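Local coordinates for CdiA-CT toxin, Conserved domain protein (Yersinia pseudotuberculosis serotype O:3, PDB 4ZQU) that probably acts as a nuclease toxin of contact-dependent growth inhibition and is bound by its cognate immunity protein, at residues 17-25 with 65-76. Residues are numbered along the deposited sequence; the frame is centred on the assembly and turned at random.
Sequences LPPNFKTYD and TAKFEKASLSGV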
loop_
_atom_site.group_PDB
_atom_site.type_symbol
_atom_site.label_atom_id
_atom_site.label_comp_id
_atom_site.label_asym_id
_atom_site.label_seq_id
_atom_site.Cartn_x
_atom_site.Cartn_y
_atom_site.Cartn_z
ATOM N N LEU A 17 1.894 6.926 5.565
ATOM C CA LEU A 17 1.022 6.434 4.511
ATOM C C LEU A 17 -0.226 7.300 4.415
ATOM O O LEU A 17 -0.634 7.910 5.404
ATOM C CB LEU A 17 0.642 4.979 4.778
ATOM C CG LEU A 17 1.779 3.965 4.662
ATOM C CD1 LEU A 17 1.372 2.655 5.301
ATOM C CD2 LEU A 17 2.147 3.762 3.206
ATOM N N PRO A 18 -0.836 7.363 3.219
ATOM C CA PRO A 18 -2.080 8.121 3.054
ATOM C C PRO A 18 -3.178 7.561 3.951
ATOM O O PRO A 18 -3.172 6.361 4.229
ATOM C CB PRO A 18 -2.417 7.930 1.570
ATOM C CG PRO A 18 -1.698 6.682 1.173
ATOM C CD PRO A 18 -0.430 6.699 1.968
ATOM N N PRO A 19 -4.102 8.423 4.404
ATOM C CA PRO A 19 -5.128 8.073 5.390
ATOM C C PRO A 19 -5.870 6.775 5.083
ATOM O O PRO A 19 -6.096 6.442 3.918
ATOM C CB PRO A 19 -6.083 9.265 5.328
ATOM C CG PRO A 19 -5.213 10.397 4.937
ATOM C CD PRO A 19 -4.216 9.826 3.973
ATOM N N ASN A 20 -6.218 6.050 6.143
ATOM C CA ASN A 20 -7.009 4.829 6.052
ATOM C C ASN A 20 -6.365 3.747 5.187
ATOM O O ASN A 20 -7.059 2.996 4.498
ATOM C CB ASN A 20 -8.409 5.154 5.526
ATOM C CG ASN A 20 -9.093 6.238 6.333
ATOM O OD1 ASN A 20 -9.394 7.315 5.820
ATOM N ND2 ASN A 20 -9.340 5.959 7.607
ATOM N N PHE A 21 -5.039 3.662 5.228
ATOM C CA PHE A 21 -4.342 2.616 4.488
ATOM C C PHE A 21 -4.425 1.307 5.263
ATOM O O PHE A 21 -3.436 0.863 5.856
ATOM C CB PHE A 21 -2.882 2.988 4.237
ATOM C CG PHE A 21 -2.271 2.271 3.070
ATOM C CD1 PHE A 21 -2.155 2.902 1.844
ATOM C CD2 PHE A 21 -1.824 0.962 3.191
ATOM C CE1 PHE A 21 -1.598 2.250 0.763
ATOM C CE2 PHE A 21 -1.265 0.303 2.111
ATOM C CZ PHE A 21 -1.152 0.949 0.895
ATOM N N LYS A 22 -5.604 0.691 5.238
ATOM C CA LYS A 22 -5.909 -0.441 6.105
ATOM C C LYS A 22 -5.633 -0.057 7.555
ATOM O O LYS A 22 -6.227 0.882 8.091
ATOM C CB LYS A 22 -5.096 -1.678 5.717
ATOM C CG LYS A 22 -5.515 -2.319 4.406
ATOM C CD LYS A 22 -6.394 -3.533 4.669
ATOM C CE LYS A 22 -6.042 -4.700 3.759
ATOM N NZ LYS A 22 -7.218 -5.115 2.948
ATOM N N THR A 23 -4.706 -0.777 8.175
ATOM C CA THR A 23 -4.347 -0.536 9.562
ATOM C C THR A 23 -2.978 0.139 9.668
ATOM O O THR A 23 -2.608 0.642 10.727
ATOM C CB THR A 23 -4.341 -1.848 10.352
ATOM O OG1 THR A 23 -4.010 -1.589 11.720
ATOM C CG2 THR A 23 -3.323 -2.804 9.759
ATOM N N TYR A 24 -2.238 0.157 8.564
ATOM C CA TYR A 24 -0.885 0.706 8.558
ATOM C C TYR A 24 -0.887 2.221 8.393
ATOM O O TYR A 24 -1.460 2.752 7.440
ATOM C CB TYR A 24 -0.050 0.063 7.449
ATOM C CG TYR A 24 0.120 -1.432 7.595
ATOM C CD1 TYR A 24 0.100 -2.035 8.846
ATOM C CD2 TYR A 24 0.290 -2.240 6.480
ATOM C CE1 TYR A 24 0.250 -3.403 8.984
ATOM C CE2 TYR A 24 0.442 -3.610 6.607
ATOM C CZ TYR A 24 0.420 -4.186 7.862
ATOM O OH TYR A 24 0.571 -5.548 7.996
ATOM N N ASP A 25 -0.240 2.911 9.325
ATOM C CA ASP A 25 -0.181 4.366 9.297
ATOM C C ASP A 25 1.181 4.844 8.809
ATOM O O ASP A 25 1.286 5.863 8.129
ATOM C CB ASP A 25 -0.485 4.931 10.685
ATOM C CG ASP A 25 -1.849 4.502 11.197
ATOM O OD1 ASP A 25 -2.815 4.517 10.407
ATOM O OD2 ASP A 25 -1.956 4.139 12.385
ATOM N N THR A 65 -3.146 -6.350 10.892
ATOM C CA THR A 65 -1.728 -6.125 10.650
ATOM C C THR A 65 -1.046 -7.419 10.226
ATOM O O THR A 65 -0.201 -7.425 9.333
ATOM C CB THR A 65 -1.015 -5.573 11.901
ATOM O OG1 THR A 65 -0.954 -6.591 12.906
ATOM C CG2 THR A 65 -1.750 -4.369 12.458
ATOM N N ALA A 66 -1.433 -8.516 10.869
ATOM C CA ALA A 66 -0.786 -9.810 10.666
ATOM C C ALA A 66 -1.275 -10.517 9.406
ATOM O O ALA A 66 -0.487 -11.129 8.688
ATOM C CB ALA A 66 -1.004 -10.702 11.885
ATOM N N LYS A 67 -2.576 -10.432 9.144
ATOM C CA LYS A 67 -3.173 -11.089 7.984
ATOM C C LYS A 67 -3.094 -10.221 6.734
ATOM O O LYS A 67 -3.763 -10.494 5.737
ATOM C CB LYS A 67 -4.621 -11.460 8.272
ATOM N N PHE A 68 -2.279 -9.175 6.788
ATOM C CA PHE A 68 -2.121 -8.276 5.656
ATOM C C PHE A 68 -1.344 -8.938 4.520
ATOM O O PHE A 68 -0.217 -9.401 4.712
ATOM C CB PHE A 68 -1.419 -6.992 6.094
ATOM C CG PHE A 68 -1.177 -6.020 4.977
ATOM C CD1 PHE A 68 -2.116 -5.052 4.675
ATOM C CD2 PHE A 68 -0.008 -6.070 4.234
ATOM C CE1 PHE A 68 -1.896 -4.157 3.653
ATOM C CE2 PHE A 68 0.214 -5.178 3.208
ATOM C CZ PHE A 68 -0.731 -4.220 2.918
ATOM N N GLU A 69 -1.951 -8.974 3.338
ATOM C CA GLU A 69 -1.295 -9.511 2.151
ATOM C C GLU A 69 -0.894 -8.392 1.195
ATOM O O GLU A 69 0.257 -8.312 0.761
ATOM C CB GLU A 69 -2.207 -10.508 1.434
ATOM C CG GLU A 69 -1.667 -10.978 0.086
ATOM C CD GLU A 69 -2.614 -11.925 -0.626
ATOM O OE1 GLU A 69 -3.665 -12.259 -0.041
ATOM O OE2 GLU A 69 -2.310 -12.331 -1.768
ATOM N N LYS A 70 -1.851 -7.531 0.872
ATOM C CA LYS A 70 -1.627 -6.455 -0.082
ATOM C C LYS A 70 -2.727 -5.404 0.016
ATOM O O LYS A 70 -3.894 -5.736 0.219
ATOM C CB LYS A 70 -1.550 -7.018 -1.506
ATOM C CG LYS A 70 -1.338 -5.972 -2.589
ATOM C CD LYS A 70 -0.877 -6.604 -3.897
ATOM C CE LYS A 70 -1.931 -7.528 -4.485
ATOM N NZ LYS A 70 -1.542 -8.012 -5.840
ATOM N N ALA A 71 -2.343 -4.136 -0.106
ATOM C CA ALA A 71 -3.302 -3.037 -0.166
ATOM C C ALA A 71 -2.854 -2.006 -1.191
ATOM O O ALA A 71 -1.693 -1.604 -1.211
ATOM C CB ALA A 71 -3.472 -2.388 1.199
ATOM N N SER A 72 -3.782 -1.589 -2.044
ATOM C CA SER A 72 -3.499 -0.592 -3.069
ATOM C C SER A 72 -4.609 0.448 -3.095
ATOM O O SER A 72 -5.744 0.149 -3.472
ATOM C CB SER A 72 -3.349 -1.250 -4.444
ATOM O OG SER A 72 -2.930 -0.313 -5.424
ATOM N N LEU A 73 -4.276 1.667 -2.687
ATOM C CA LEU A 73 -5.268 2.726 -2.559
ATOM C C LEU A 73 -4.599 4.097 -2.538
ATOM O O LEU A 73 -3.445 4.220 -2.131
ATOM C CB LEU A 73 -6.103 2.516 -1.293
ATOM C CG LEU A 73 -5.341 2.475 0.034
ATOM C CD1 LEU A 73 -5.597 3.739 0.845
ATOM C CD2 LEU A 73 -5.698 1.231 0.839
ATOM N N SER A 74 -5.332 5.118 -2.982
ATOM C CA SER A 74 -4.832 6.496 -3.054
ATOM C C SER A 74 -3.566 6.613 -3.898
ATOM O O SER A 74 -2.744 7.499 -3.669
ATOM C CB SER A 74 -4.565 7.054 -1.652
ATOM O OG SER A 74 -5.752 7.101 -0.885
ATOM N N GLY A 75 -3.413 5.715 -4.869
ATOM C CA GLY A 75 -2.261 5.727 -5.754
ATOM C C GLY A 75 -1.008 5.105 -5.161
ATOM O O GLY A 75 0.085 5.288 -5.690
ATOM N N VAL A 76 -1.164 4.366 -4.065
ATOM C CA VAL A 76 -0.031 3.724 -3.397
ATOM C C VAL A 76 -0.241 2.217 -3.252
ATOM O O VAL A 76 -1.331 1.765 -2.902
ATOM C CB VAL A 76 0.214 4.331 -1.997
ATOM C CG1 VAL A 76 1.430 3.689 -1.328
ATOM C CG2 VAL A 76 0.390 5.836 -2.093
HETATM O O HOH W 1 -6.450 7.734 1.669
#
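T65, in the last turn of helix 53-66, meets the loop 17-25 in two ways. Its CG2 presses on T23 CG2 at 3.5 Å, closer than usual for two methyls. Its carbonyl O accepts a hydrogen bond from Y24 OH, whose modelled length of 2.4 Å is doubtfully short, and a second one from K86 NZ. Past the helix end, F68 turns a ring face to Y24. The two rings form an edge-to-face pair with centroids 4.6 Å apart and planes at 57°. Y24 CE2 sits over the centre of the F68 ring. K22 bends along its chain to bring CE within 4.0 Å of F68 CD1; its NZ continues to a salt bridge with E137 of the CdiI chain. Strand 70-73 follows. With strand 76-79 it makes a beta hairpin, which a strand of CdiI extends across the interface, a beta-augmentation. On the hairpin, the A71 methyl touches F21 CE2 at 3.6 Å and also meets K22 CG. L73 lays CD2 over one face of the F21 ring in a CH-pi contact, 4.2 Å from the centroid. Its chi1 of 59° swings the branch onto that ring, with L73 CD1 3.7 Å from F21 CD1. In the type I' turn from L73 to V76, which links the two strands, a water joins S74 OG to P19 O, while S74 CB packs on P18. V76 places CB against F21 CE1 and CG2 against P18 CG.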